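Local coordinates for extracellular solute-binding protein family 1 (Kribbella flavida, PDB 5IXP) that probably binds a solute outside the cell and delivers it to an ABC transporter for uptake, at residues Trp94-Ala99 with Gly104-Tyr109; Lys139-Trp144 with Phe148-Arg153; Ala214-Pro217 with Asp221-Thr224. One frame throughout, in Å; residues are numbered along the deposited sequence.

Contact 1: residues Trp94-Ala99 with Gly104-Tyr109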
ATOM      1  N   TRP A  94       0.606   9.092  -9.975  1.00 18.66           N
ATOM      2  CA  TRP A  94      -0.053   8.950  -8.678  1.00 18.95           C
ATOM      3  C   TRP A  94       0.948   8.817  -7.531  1.00 17.34           C
ATOM      4  O   TRP A  94       0.642   9.213  -6.397  1.00 17.80           O
ATOM      5  CB  TRP A  94      -1.020   7.762  -8.689  1.00 18.51           C
ATOM      6  CG  TRP A  94      -0.448   6.414  -9.066  1.00 17.78           C
ATOM      7  CD1 TRP A  94      -0.442   5.842 -10.312  1.00 19.16           C
ATOM      8  CD2 TRP A  94       0.131   5.447  -8.180  1.00 14.81           C
ATOM      9  NE1 TRP A  94       0.131   4.594 -10.260  1.00 17.84           N
ATOM     10  CE2 TRP A  94       0.486   4.323  -8.963  1.00 16.75           C
ATOM     11  CE3 TRP A  94       0.389   5.423  -6.806  1.00 12.70           C
ATOM     12  CZ2 TRP A  94       1.079   3.192  -8.420  1.00 15.94           C
ATOM     13  CZ3 TRP A  94       0.975   4.290  -6.261  1.00 14.88           C
ATOM     14  CH2 TRP A  94       1.316   3.189  -7.070  1.00 16.94           C
ATOM     15  N   LYS A  95       2.137   8.269  -7.792  1.00 15.49           N
ATOM     16  CA  LYS A  95       3.152   8.217  -6.746  1.00 16.15           C
ATOM     17  C   LYS A  95       3.608   9.620  -6.367  1.00 13.57           C
ATOM     18  O   LYS A  95       3.738   9.937  -5.180  1.00 16.25           O
ATOM     19  CB  LYS A  95       4.341   7.360  -7.199  1.00 14.28           C
ATOM     20  CG  LYS A  95       5.451   7.198  -6.131  1.00 12.13           C
ATOM     21  CD  LYS A  95       5.021   6.244  -5.022  1.00 11.56           C
ATOM     22  CE  LYS A  95       6.148   6.013  -4.006  1.00 10.76           C
ATOM     23  NZ  LYS A  95       5.771   5.047  -2.913  1.00 11.54           N
ATOM     24  N   VAL A  96       3.839  10.481  -7.365  1.00 14.44           N
ATOM     25  CA  VAL A  96       4.236  11.859  -7.080  1.00 16.79           C
ATOM     26  C   VAL A  96       3.133  12.580  -6.324  1.00 19.81           C
ATOM     27  O   VAL A  96       3.392  13.309  -5.357  1.00 19.74           O
ATOM     28  CB  VAL A  96       4.583  12.604  -8.383  1.00 21.06           C
ATOM     29  CG1 VAL A  96       4.925  14.062  -8.085  1.00 24.79           C
ATOM     30  CG2 VAL A  96       5.711  11.922  -9.116  1.00 21.71           C
ATOM     31  N   ALA A  97       1.881  12.375  -6.749  1.00 19.98           N
ATOM     32  CA  ALA A  97       0.762  13.130  -6.194  1.00 21.09           C
ATOM     33  C   ALA A  97       0.596  12.875  -4.702  1.00 22.75           C
ATOM     34  O   ALA A  97       0.233  13.786  -3.948  1.00 23.98           O
ATOM     35  CB  ALA A  97      -0.529  12.775  -6.946  1.00 23.08           C
ATOM     36  N   SER A  98       0.857  11.644  -4.251  1.00 22.13           N
ATOM     37  CA  SER A  98       0.641  11.317  -2.844  1.00 21.59           C
ATOM     38  C   SER A  98       1.616  12.034  -1.922  1.00 22.41           C
ATOM     39  O   SER A  98       1.353  12.116  -0.717  1.00 25.19           O
ATOM     40  CB  SER A  98       0.736   9.807  -2.617  1.00 23.65           C
ATOM     41  OG  SER A  98      -0.266   9.104  -3.338  1.00 27.31           O
ATOM     42  N   ALA A  99       2.730  12.547  -2.448  1.00 20.82           N
ATOM     43  CA  ALA A  99       3.681  13.334  -1.671  1.00 19.08           C
ATOM     44  C   ALA A  99       3.668  14.805  -2.073  1.00 20.80           C
ATOM     45  O   ALA A  99       4.640  15.528  -1.814  1.00 19.14           O
ATOM     46  CB  ALA A  99       5.095  12.757  -1.810  1.00 20.29           C
ATOM     47  N   GLY A 104       1.005  22.410  -4.129  1.00 36.57           N
ATOM     48  CA  GLY A 104       1.966  22.002  -5.132  1.00 33.20           C
ATOM     49  C   GLY A 104       3.362  21.678  -4.640  1.00 30.59           C
ATOM     50  O   GLY A 104       4.211  21.302  -5.458  1.00 28.65           O
ATOM     51  N   ARG A 105       3.640  21.818  -3.345  1.00 28.72           N
ATOM     52  CA  ARG A 105       4.969  21.492  -2.842  1.00 27.94           C
ATOM     53  C   ARG A 105       5.164  19.980  -2.819  1.00 27.28           C
ATOM     54  O   ARG A 105       4.249  19.230  -2.478  1.00 27.80           O
ATOM     55  CB  ARG A 105       5.161  22.080  -1.445  1.00 26.76           C
ATOM     56  CG  ARG A 105       5.268  23.605  -1.443  1.00 29.09           C
ATOM     57  CD  ARG A 105       5.303  24.156  -0.024  1.00 33.48           C
ATOM     58  NE  ARG A 105       4.002  24.075   0.638  1.00 34.28           N
ATOM     59  CZ  ARG A 105       3.807  24.302   1.932  1.00 38.62           C
ATOM     60  NH1 ARG A 105       2.587  24.212   2.448  1.00 41.37           N
ATOM     61  NH2 ARG A 105       4.836  24.600   2.716  1.00 36.65           N
ATOM     62  N   ILE A 106       6.356  19.529  -3.196  1.00 21.63           N
ATOM     63  CA  ILE A 106       6.658  18.102  -3.257  1.00 19.56           C
ATOM     64  C   ILE A 106       7.613  17.793  -2.114  1.00 18.04           C
ATOM     65  O   ILE A 106       8.759  18.260  -2.108  1.00 18.51           O
ATOM     66  CB  ILE A 106       7.254  17.698  -4.612  1.00 20.67           C
ATOM     67  CG1 ILE A 106       6.255  17.993  -5.734  1.00 22.55           C
ATOM     68  CG2 ILE A 106       7.634  16.222  -4.605  1.00 20.45           C
ATOM     69  CD1 ILE A 106       6.824  17.792  -7.118  1.00 24.54           C
ATOM     70  N   ILE A 107       7.157  17.009  -1.135  1.00 16.68           N
ATOM     71  CA  ILE A 107       7.971  16.791   0.055  1.00 15.87           C
ATOM     72  C   ILE A 107       8.627  15.425   0.083  1.00 13.92           C
ATOM     73  O   ILE A 107       9.417  15.155   0.998  1.00 16.39           O
ATOM     74  CB  ILE A 107       7.164  17.015   1.349  1.00 19.21           C
ATOM     75  CG1 ILE A 107       6.052  15.976   1.506  1.00 18.28           C
ATOM     76  CG2 ILE A 107       6.607  18.448   1.392  1.00 22.93           C
ATOM     77  CD1 ILE A 107       5.459  15.955   2.930  1.00 22.38           C
ATOM     78  N   GLY A 108       8.355  14.564  -0.888  1.00 13.68           N
ATOM     79  CA  GLY A 108       8.962  13.242  -0.900  1.00 13.38           C
ATOM     80  C   GLY A 108       9.281  12.749  -2.296  1.00 12.96           C
ATOM     81  O   GLY A 108       8.581  13.051  -3.267  1.00 14.26           O
ATOM     82  N   TYR A 109      10.357  11.966  -2.376  1.00 12.14           N
ATOM     83  CA  TYR A 109      10.720  11.206  -3.563  1.00 12.35           C
ATOM     84  C   TYR A 109      10.336   9.743  -3.358  1.00 13.31           C
ATOM     85  O   TYR A 109      10.767   9.119  -2.383  1.00 12.89           O
ATOM     86  CB  TYR A 109      12.220  11.310  -3.831  1.00  9.86           C
ATOM     87  CG  TYR A 109      12.682  12.626  -4.416  1.00 11.92           C
ATOM     88  CD1 TYR A 109      11.846  13.380  -5.237  1.00 13.38           C
ATOM     89  CD2 TYR A 109      13.975  13.089  -4.186  1.00 13.87           C
ATOM     90  CE1 TYR A 109      12.278  14.570  -5.813  1.00 13.07           C
ATOM     91  CE2 TYR A 109      14.420  14.286  -4.748  1.00 15.79           C
ATOM     92  CZ  TYR A 109      13.566  15.021  -5.555  1.00 15.63           C
ATOM     93  OH  TYR A 109      14.012  16.207  -6.117  1.00 17.63           O
TER
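A buried backbone contact joins Ala99, which follows helix 93-98, to Ile107 and Gly108, where the chain runs into strand 108-121. One bond ties the two sides: Ile107 N donates to Ala99 O at 3.0 Å, almost linear (166° at the hydrogen) and nearly head-on to the carbonyl. That same oxygen also takes a CA-H...O contact from Ile106 CA at 3.6 Å. Ile107 turns CG1 between its own backbone N and carbonyl carbon (chi1 66°), which carries CG1 to 3.6 Å from Ala99 O. Beside this, the Ala99 methyl points at the Gly108 backbone, with CB 3.8 Å from Gly108 O. Gly108 brings only backbone here, and its N, buried by the contact, finds no partner in the model. Farther up the helix, Val96 CG1 meets Ile106 CD1 at 4.3 Å, a looser apolar touch. Outside the two segments, Ile106 N is held by Asp78 OD1, while Tyr274 of strand 269-276 packs on Ala99. The geometry is that of a helix-loop-strand connection, feeding into the long strand of the mixed sheet in what is probably a two-lobed solute-binding protein fold.

Contact 2: residues Lys139-Trp144 with Phe148-Arg153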
ATOM      1  N   LYS A 139     -11.098 -12.178 -16.141  1.00 20.85           N
ATOM      2  CA  LYS A 139     -12.357 -11.687 -16.693  1.00 24.32           C
ATOM      3  C   LYS A 139     -13.495 -11.703 -15.684  1.00 24.48           C
ATOM      4  O   LYS A 139     -14.513 -11.052 -15.920  1.00 25.47           O
ATOM      5  CB  LYS A 139     -12.758 -12.510 -17.916  1.00 26.28           C
ATOM      6  CG  LYS A 139     -11.717 -12.544 -19.020  1.00 27.49           C
ATOM      7  CD  LYS A 139     -12.165 -13.485 -20.134  1.00 31.58           C
ATOM      8  CE  LYS A 139     -11.084 -13.662 -21.176  1.00 33.99           C
ATOM      9  NZ  LYS A 139     -11.502 -14.639 -22.222  1.00 36.94           N
ATOM     10  N   LEU A 140     -13.350 -12.420 -14.569  1.00 22.53           N
ATOM     11  CA  LEU A 140     -14.402 -12.464 -13.559  1.00 24.86           C
ATOM     12  C   LEU A 140     -14.511 -11.183 -12.742  1.00 21.92           C
ATOM     13  O   LEU A 140     -15.586 -10.907 -12.196  1.00 23.20           O
ATOM     14  CB  LEU A 140     -14.159 -13.614 -12.587  1.00 25.77           C
ATOM     15  CG  LEU A 140     -14.282 -15.053 -13.045  1.00 28.07           C
ATOM     16  CD1 LEU A 140     -13.905 -15.955 -11.876  1.00 26.93           C
ATOM     17  CD2 LEU A 140     -15.697 -15.317 -13.502  1.00 33.08           C
ATOM     18  N   PHE A 141     -13.434 -10.411 -12.622  1.00 19.72           N
ATOM     19  CA  PHE A 141     -13.374  -9.369 -11.593  1.00 21.52           C
ATOM     20  C   PHE A 141     -13.176  -7.948 -12.106  1.00 23.14           C
ATOM     21  O   PHE A 141     -12.355  -7.225 -11.532  1.00 24.43           O
ATOM     22  CB  PHE A 141     -12.213  -9.633 -10.630  1.00 23.91           C
ATOM     23  CG  PHE A 141     -12.189 -11.007 -10.059  1.00 20.42           C
ATOM     24  CD1 PHE A 141     -13.367 -11.652  -9.714  1.00 19.98           C
ATOM     25  CD2 PHE A 141     -10.979 -11.661  -9.864  1.00 19.31           C
ATOM     26  CE1 PHE A 141     -13.341 -12.929  -9.186  1.00 22.68           C
ATOM     27  CE2 PHE A 141     -10.948 -12.934  -9.329  1.00 18.87           C
ATOM     28  CZ  PHE A 141     -12.136 -13.573  -8.996  1.00 19.79           C
ATOM     29  N   PRO A 142     -13.888  -7.482 -13.134  1.00 20.49           N
ATOM     30  CA  PRO A 142     -13.623  -6.106 -13.590  1.00 22.90           C
ATOM     31  C   PRO A 142     -14.004  -5.055 -12.556  1.00 22.82           C
ATOM     32  O   PRO A 142     -13.372  -3.990 -12.500  1.00 20.35           O
ATOM     33  CB  PRO A 142     -14.466  -5.991 -14.869  1.00 22.20           C
ATOM     34  CG  PRO A 142     -15.590  -6.925 -14.653  1.00 21.60           C
ATOM     35  CD  PRO A 142     -14.976  -8.106 -13.912  1.00 20.99           C
ATOM     36  N   ASP A 143     -14.988  -5.343 -11.707  1.00 19.66           N
ATOM     37  CA  ASP A 143     -15.470  -4.390 -10.723  1.00 20.61           C
ATOM     38  C   ASP A 143     -15.864  -5.147  -9.461  1.00 18.65           C
ATOM     39  O   ASP A 143     -15.930  -6.381  -9.446  1.00 15.73           O
ATOM     40  CB  ASP A 143     -16.643  -3.574 -11.268  1.00 22.52           C
ATOM     41  CG  ASP A 143     -17.705  -4.436 -11.902  1.00 27.09           C
ATOM     42  OD1 ASP A 143     -18.162  -5.401 -11.272  1.00 25.26           O
ATOM     43  OD2 ASP A 143     -18.090  -4.148 -13.047  1.00 35.77           O
ATOM     44  N   TRP A 144     -16.140  -4.393  -8.394  1.00 15.39           N
ATOM     45  CA  TRP A 144     -16.394  -5.037  -7.109  1.00 16.69           C
ATOM     46  C   TRP A 144     -17.711  -5.802  -7.122  1.00 16.84           C
ATOM     47  O   TRP A 144     -17.821  -6.871  -6.510  1.00 16.94           O
ATOM     48  CB  TRP A 144     -16.353  -4.000  -5.983  1.00 17.53           C
ATOM     49  CG  TRP A 144     -14.952  -3.514  -5.781  1.00 18.13           C
ATOM     50  CD1 TRP A 144     -14.418  -2.316  -6.186  1.00 17.62           C
ATOM     51  CD2 TRP A 144     -13.882  -4.250  -5.184  1.00 17.54           C
ATOM     52  NE1 TRP A 144     -13.084  -2.260  -5.855  1.00 15.82           N
ATOM     53  CE2 TRP A 144     -12.728  -3.436  -5.245  1.00 15.91           C
ATOM     54  CE3 TRP A 144     -13.786  -5.522  -4.604  1.00 16.36           C
ATOM     55  CZ2 TRP A 144     -11.490  -3.853  -4.735  1.00 15.36           C
ATOM     56  CZ3 TRP A 144     -12.562  -5.939  -4.105  1.00 16.07           C
ATOM     57  CH2 TRP A 144     -11.429  -5.107  -4.167  1.00 15.49           C
ATOM     58  N   PHE A 148     -17.922  -9.683  -5.923  1.00 15.00           N
ATOM     59  CA  PHE A 148     -18.806 -10.267  -4.915  1.00 15.77           C
ATOM     60  C   PHE A 148     -19.781 -11.267  -5.530  1.00 16.17           C
ATOM     61  O   PHE A 148     -20.106 -12.286  -4.909  1.00 17.53           O
ATOM     62  CB  PHE A 148     -19.554  -9.162  -4.169  1.00 15.32           C
ATOM     63  CG  PHE A 148     -18.642  -8.261  -3.356  1.00 15.97           C
ATOM     64  CD1 PHE A 148     -17.744  -8.801  -2.438  1.00 15.21           C
ATOM     65  CD2 PHE A 148     -18.668  -6.884  -3.531  1.00 16.76           C
ATOM     66  CE1 PHE A 148     -16.890  -7.972  -1.691  1.00 13.12           C
ATOM     67  CE2 PHE A 148     -17.819  -6.050  -2.799  1.00 17.01           C
ATOM     68  CZ  PHE A 148     -16.929  -6.589  -1.871  1.00 14.89           C
ATOM     69  N   ALA A 149     -20.268 -10.991  -6.740  1.00 15.72           N
ATOM     70  CA  ALA A 149     -21.129 -11.960  -7.410  1.00 16.90           C
ATOM     71  C   ALA A 149     -20.401 -13.283  -7.625  1.00 17.41           C
ATOM     72  O   ALA A 149     -20.973 -14.356  -7.401  1.00 19.44           O
ATOM     73  CB  ALA A 149     -21.627 -11.392  -8.740  1.00 18.83           C
ATOM     74  N   ALA A 150     -19.137 -13.231  -8.061  1.00 16.44           N
ATOM     75  CA  ALA A 150     -18.354 -14.457  -8.174  1.00 15.29           C
ATOM     76  C   ALA A 150     -18.181 -15.115  -6.811  1.00 17.15           C
ATOM     77  O   ALA A 150     -18.197 -16.345  -6.697  1.00 17.81           O
ATOM     78  CB  ALA A 150     -16.990 -14.163  -8.807  1.00 15.77           C
ATOM     79  N   GLY A 151     -18.017 -14.312  -5.761  1.00 16.54           N
ATOM     80  CA  GLY A 151     -17.899 -14.881  -4.426  1.00 16.00           C
ATOM     81  C   GLY A 151     -19.154 -15.610  -3.978  1.00 14.37           C
ATOM     82  O   GLY A 151     -19.077 -16.647  -3.315  1.00 16.53           O
ATOM     83  N   ARG A 152     -20.323 -15.063  -4.302  1.00 17.41           N
ATOM     84  CA  ARG A 152     -21.565 -15.741  -3.943  1.00 18.80           C
ATOM     85  C   ARG A 152     -21.727 -17.035  -4.729  1.00 20.50           C
ATOM     86  O   ARG A 152     -22.159 -18.054  -4.175  1.00 21.19           O
ATOM     87  CB  ARG A 152     -22.754 -14.806  -4.162  1.00 19.22           C
ATOM     88  CG  ARG A 152     -22.745 -13.621  -3.202  1.00 18.91           C
ATOM     89  CD  ARG A 152     -24.048 -12.863  -3.216  1.00 19.73           C
ATOM     90  NE  ARG A 152     -24.422 -12.479  -4.577  1.00 26.56           N
ATOM     91  CZ  ARG A 152     -24.050 -11.348  -5.165  1.00 30.33           C
ATOM     92  NH1 ARG A 152     -23.286 -10.471  -4.513  1.00 28.51           N
ATOM     93  NH2 ARG A 152     -24.443 -11.092  -6.409  1.00 33.94           N
ATOM     94  N   ARG A 153     -21.387 -17.007  -6.022  1.00 19.26           N
ATOM     95  CA  ARG A 153     -21.344 -18.229  -6.815  1.00 23.10           C
ATOM     96  C   ARG A 153     -20.413 -19.254  -6.178  1.00 23.58           C
ATOM     97  O   ARG A 153     -20.772 -20.429  -6.021  1.00 24.76           O
ATOM     98  CB  ARG A 153     -20.905 -17.888  -8.243  1.00 24.81           C
ATOM     99  CG  ARG A 153     -20.525 -19.079  -9.092  1.00 28.14           C
ATOM    100  CD  ARG A 153     -19.946 -18.667 -10.451  1.00 29.56           C
ATOM    101  NE  ARG A 153     -19.342 -19.817 -11.121  1.00 31.75           N
ATOM    102  CZ  ARG A 153     -18.722 -19.773 -12.298  1.00 35.39           C
ATOM    103  NH1 ARG A 153     -18.606 -18.625 -12.956  1.00 36.54           N
ATOM    104  NH2 ARG A 153     -18.206 -20.884 -12.815  1.00 34.91           N
TER
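Trp144 and Phe148 meet one turn apart at the start of helix 144-157, where Phe148 N donates to Trp144 O at 2.9 Å (166° at the hydrogen). The Phe148 side chain then runs back past the same oxygen. Its CB lies 3.7 Å from Trp144 O; CG, set beside the backbone N by chi1 of -65°, lies 3.5 Å from that oxygen. CD2 comes nearest, 3.1 Å from Trp144 O, with the carbonyl oblique to the ring. Next along the ring, CE2 touches Trp144 CB at 4.1 Å, and CZ ends obliquely beside the indole. Beyond, Phe148 packs on Met174 and Thr170 of helix 167-175 and on Ala207 of helix 195-209, so the ring is buried among three helices. This is the N-terminal turn of an alpha helix with its N-cap in place: Asp143 sits right before the helix, its side chain caps a backbone N of the first turn, and its OD1 also bonds Ser146 OG. Upstream, the loop folds back along the helix. Ala150 CB approaches the edge of the Phe141 ring, in its plane, at 3.9 Å from CE1. Tyr147 meets both Phe141 and Trp144 edge-to-face, and Trp144 NE1 bonds Gln177 OE1. At the outer margin, Leu140 CD2 lies 4.4 Å from Arg153 NH1, oblique to the guanidinium.

Contact 3: residues Ala214-Pro217 with Asp221-Thr224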
ATOM      1  N   ALA A 214     -14.036 -14.579   5.793  1.00 15.34           N
ATOM      2  CA  ALA A 214     -13.514 -15.494   6.799  1.00 17.46           C
ATOM      3  C   ALA A 214     -13.404 -14.852   8.176  1.00 18.95           C
ATOM      4  O   ALA A 214     -13.125 -15.563   9.147  1.00 20.60           O
ATOM      5  CB  ALA A 214     -12.151 -16.033   6.362  1.00 17.74           C
ATOM      6  N   LYS A 215     -13.621 -13.537   8.283  1.00 21.65           N
ATOM      7  CA  LYS A 215     -13.618 -12.818   9.563  1.00 21.82           C
ATOM      8  C   LYS A 215     -12.268 -12.894  10.273  1.00 22.64           C
ATOM      9  O   LYS A 215     -12.204 -12.916  11.508  1.00 28.21           O
ATOM     10  CB  LYS A 215     -14.721 -13.328  10.497  1.00 24.55           C
ATOM     11  CG  LYS A 215     -16.072 -13.529   9.839  1.00 22.12           C
ATOM     12  CD  LYS A 215     -16.952 -14.403  10.718  1.00 31.09           C
ATOM     13  CE  LYS A 215     -18.291 -14.665  10.079  1.00 36.99           C
ATOM     14  NZ  LYS A 215     -19.058 -13.403   9.946  1.00 43.87           N
ATOM     15  N   LEU A 216     -11.172 -12.912   9.520  1.00 21.51           N
ATOM     16  CA  LEU A 216      -9.854 -13.067  10.118  1.00 21.64           C
ATOM     17  C   LEU A 216      -9.121 -11.735  10.127  1.00 22.00           C
ATOM     18  O   LEU A 216      -8.780 -11.221   9.048  1.00 21.97           O
ATOM     19  CB  LEU A 216      -9.049 -14.102   9.347  1.00 22.27           C
ATOM     20  CG  LEU A 216      -9.618 -15.509   9.441  1.00 21.37           C
ATOM     21  CD1 LEU A 216      -9.053 -16.341   8.318  1.00 25.40           C
ATOM     22  CD2 LEU A 216      -9.266 -16.103  10.806  1.00 21.55           C
ATOM     23  N   PRO A 217      -8.845 -11.149  11.290  1.00 22.24           N
ATOM     24  CA  PRO A 217      -8.124  -9.871  11.328  1.00 20.99           C
ATOM     25  C   PRO A 217      -6.720 -10.025  10.764  1.00 20.96           C
ATOM     26  O   PRO A 217      -5.965 -10.913  11.162  1.00 20.39           O
ATOM     27  CB  PRO A 217      -8.098  -9.526  12.822  1.00 22.18           C
ATOM     28  CG  PRO A 217      -9.217 -10.344  13.417  1.00 24.92           C
ATOM     29  CD  PRO A 217      -9.206 -11.613  12.638  1.00 24.46           C
ATOM     30  N   ASP A 221      -2.705 -14.009  14.715  1.00 26.23           N
ATOM     31  CA  ASP A 221      -2.309 -15.415  14.720  1.00 26.64           C
ATOM     32  C   ASP A 221      -3.323 -16.277  13.975  1.00 25.70           C
ATOM     33  O   ASP A 221      -2.944 -17.177  13.217  1.00 26.49           O
ATOM     34  CB  ASP A 221      -2.131 -15.914  16.154  1.00 32.25           C
ATOM     35  CG  ASP A 221      -0.910 -15.320  16.830  1.00 40.24           C
ATOM     36  OD1 ASP A 221       0.111 -15.141  16.137  1.00 42.99           O
ATOM     37  OD2 ASP A 221      -0.963 -15.038  18.050  1.00 44.25           O
ATOM     38  N   ALA A 222      -4.615 -16.014  14.174  1.00 22.16           N
ATOM     39  CA  ALA A 222      -5.633 -16.804  13.489  1.00 23.74           C
ATOM     40  C   ALA A 222      -5.524 -16.640  11.976  1.00 23.20           C
ATOM     41  O   ALA A 222      -5.617 -17.620  11.227  1.00 26.07           O
ATOM     42  CB  ALA A 222      -7.025 -16.404  13.979  1.00 24.69           C
ATOM     43  N   TRP A 223      -5.318 -15.409  11.515  1.00 22.17           N
ATOM     44  CA  TRP A 223      -5.133 -15.147  10.090  1.00 22.77           C
ATOM     45  C   TRP A 223      -3.929 -15.906   9.546  1.00 22.08           C
ATOM     46  O   TRP A 223      -4.018 -16.587   8.519  1.00 21.30           O
ATOM     47  CB  TRP A 223      -4.979 -13.640   9.892  1.00 20.20           C
ATOM     48  CG  TRP A 223      -4.791 -13.134   8.505  1.00 19.08           C
ATOM     49  CD1 TRP A 223      -5.770 -12.849   7.584  1.00 20.48           C
ATOM     50  CD2 TRP A 223      -3.548 -12.766   7.897  1.00 17.68           C
ATOM     51  NE1 TRP A 223      -5.203 -12.353   6.431  1.00 19.48           N
ATOM     52  CE2 TRP A 223      -3.842 -12.293   6.597  1.00 19.58           C
ATOM     53  CE3 TRP A 223      -2.215 -12.809   8.319  1.00 18.02           C
ATOM     54  CZ2 TRP A 223      -2.851 -11.857   5.723  1.00 19.53           C
ATOM     55  CZ3 TRP A 223      -1.227 -12.371   7.450  1.00 20.51           C
ATOM     56  CH2 TRP A 223      -1.550 -11.908   6.163  1.00 20.97           C
ATOM     57  N   THR A 224      -2.793 -15.808  10.235  1.00 24.00           N
ATOM     58  CA  THR A 224      -1.585 -16.507   9.803  1.00 25.72           C
ATOM     59  C   THR A 224      -1.828 -18.006   9.678  1.00 28.09           C
ATOM     60  O   THR A 224      -1.510 -18.615   8.650  1.00 28.52           O
ATOM     61  CB  THR A 224      -0.448 -16.223  10.785  1.00 26.15           C
ATOM     62  OG1 THR A 224      -0.241 -14.814  10.857  1.00 25.88           O
ATOM     63  CG2 THR A 224       0.837 -16.890  10.333  1.00 27.12           C
TER
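Leu216 and Pro217 lie against Ala222 and Trp223, where a loop turns into the N-terminal end of helix 221-226. A loop leads straight into a helix here, and Ser220 OG bonds both Trp223 N and Pro217 O, so one hydroxyl ties the loop to the first turn. Along the loop, Ala214 comes first and pairs through its backbone with Phe164. Lys215 follows in a left-handed backbone conformation (phi 62°), its NZ bonded to Asp371 O near the C-terminal end of helix 356-371. Leu216 then carries the apolar part of the contact. Its CB sits at the edge of the Trp223 indole, in the ring plane, 3.9 Å from CD1. With CG beside its own backbone N (chi1 -66°), the side chain reaches on to the helix, and CD2 meets Ala222 CB at 3.9 Å. The Leu216 carbonyl lies oblique to the indole, its O 3.7 Å from Trp223 CD1. Asp165 serves both sides: its backbone bonds Leu216, and its OD2 takes the Trp223 NE1 bond, which helps to hold the indole in its orientation. Pro217 comes last; its CB points away from the helix, but its carbonyl oxygen comes in against Trp223. Pro217 O is 3.2 Å from Trp223 CB and 3.7 Å from Trp223 CG.

Overall arrangement
The three contacts follow one another along the chain, each closing before the next opens. Contact 1 lies across the chain's centre from the other two, with its centre about 34 Å from each of theirs, as expected if it belongs to one lobe of a two-lobed binding protein and they to the other. Contacts 2 and 3 are nearer neighbours, about 22 Å between centres and about 10 Å at the nearest atoms. They share surroundings: Phe164 packs on Phe148 of contact 2 and pairs with Ala214 of contact 3. Strand 108-121, part of which lies in contact 1, pairs with strand 232-238, and the Cys119-Cys237 disulfide links the two.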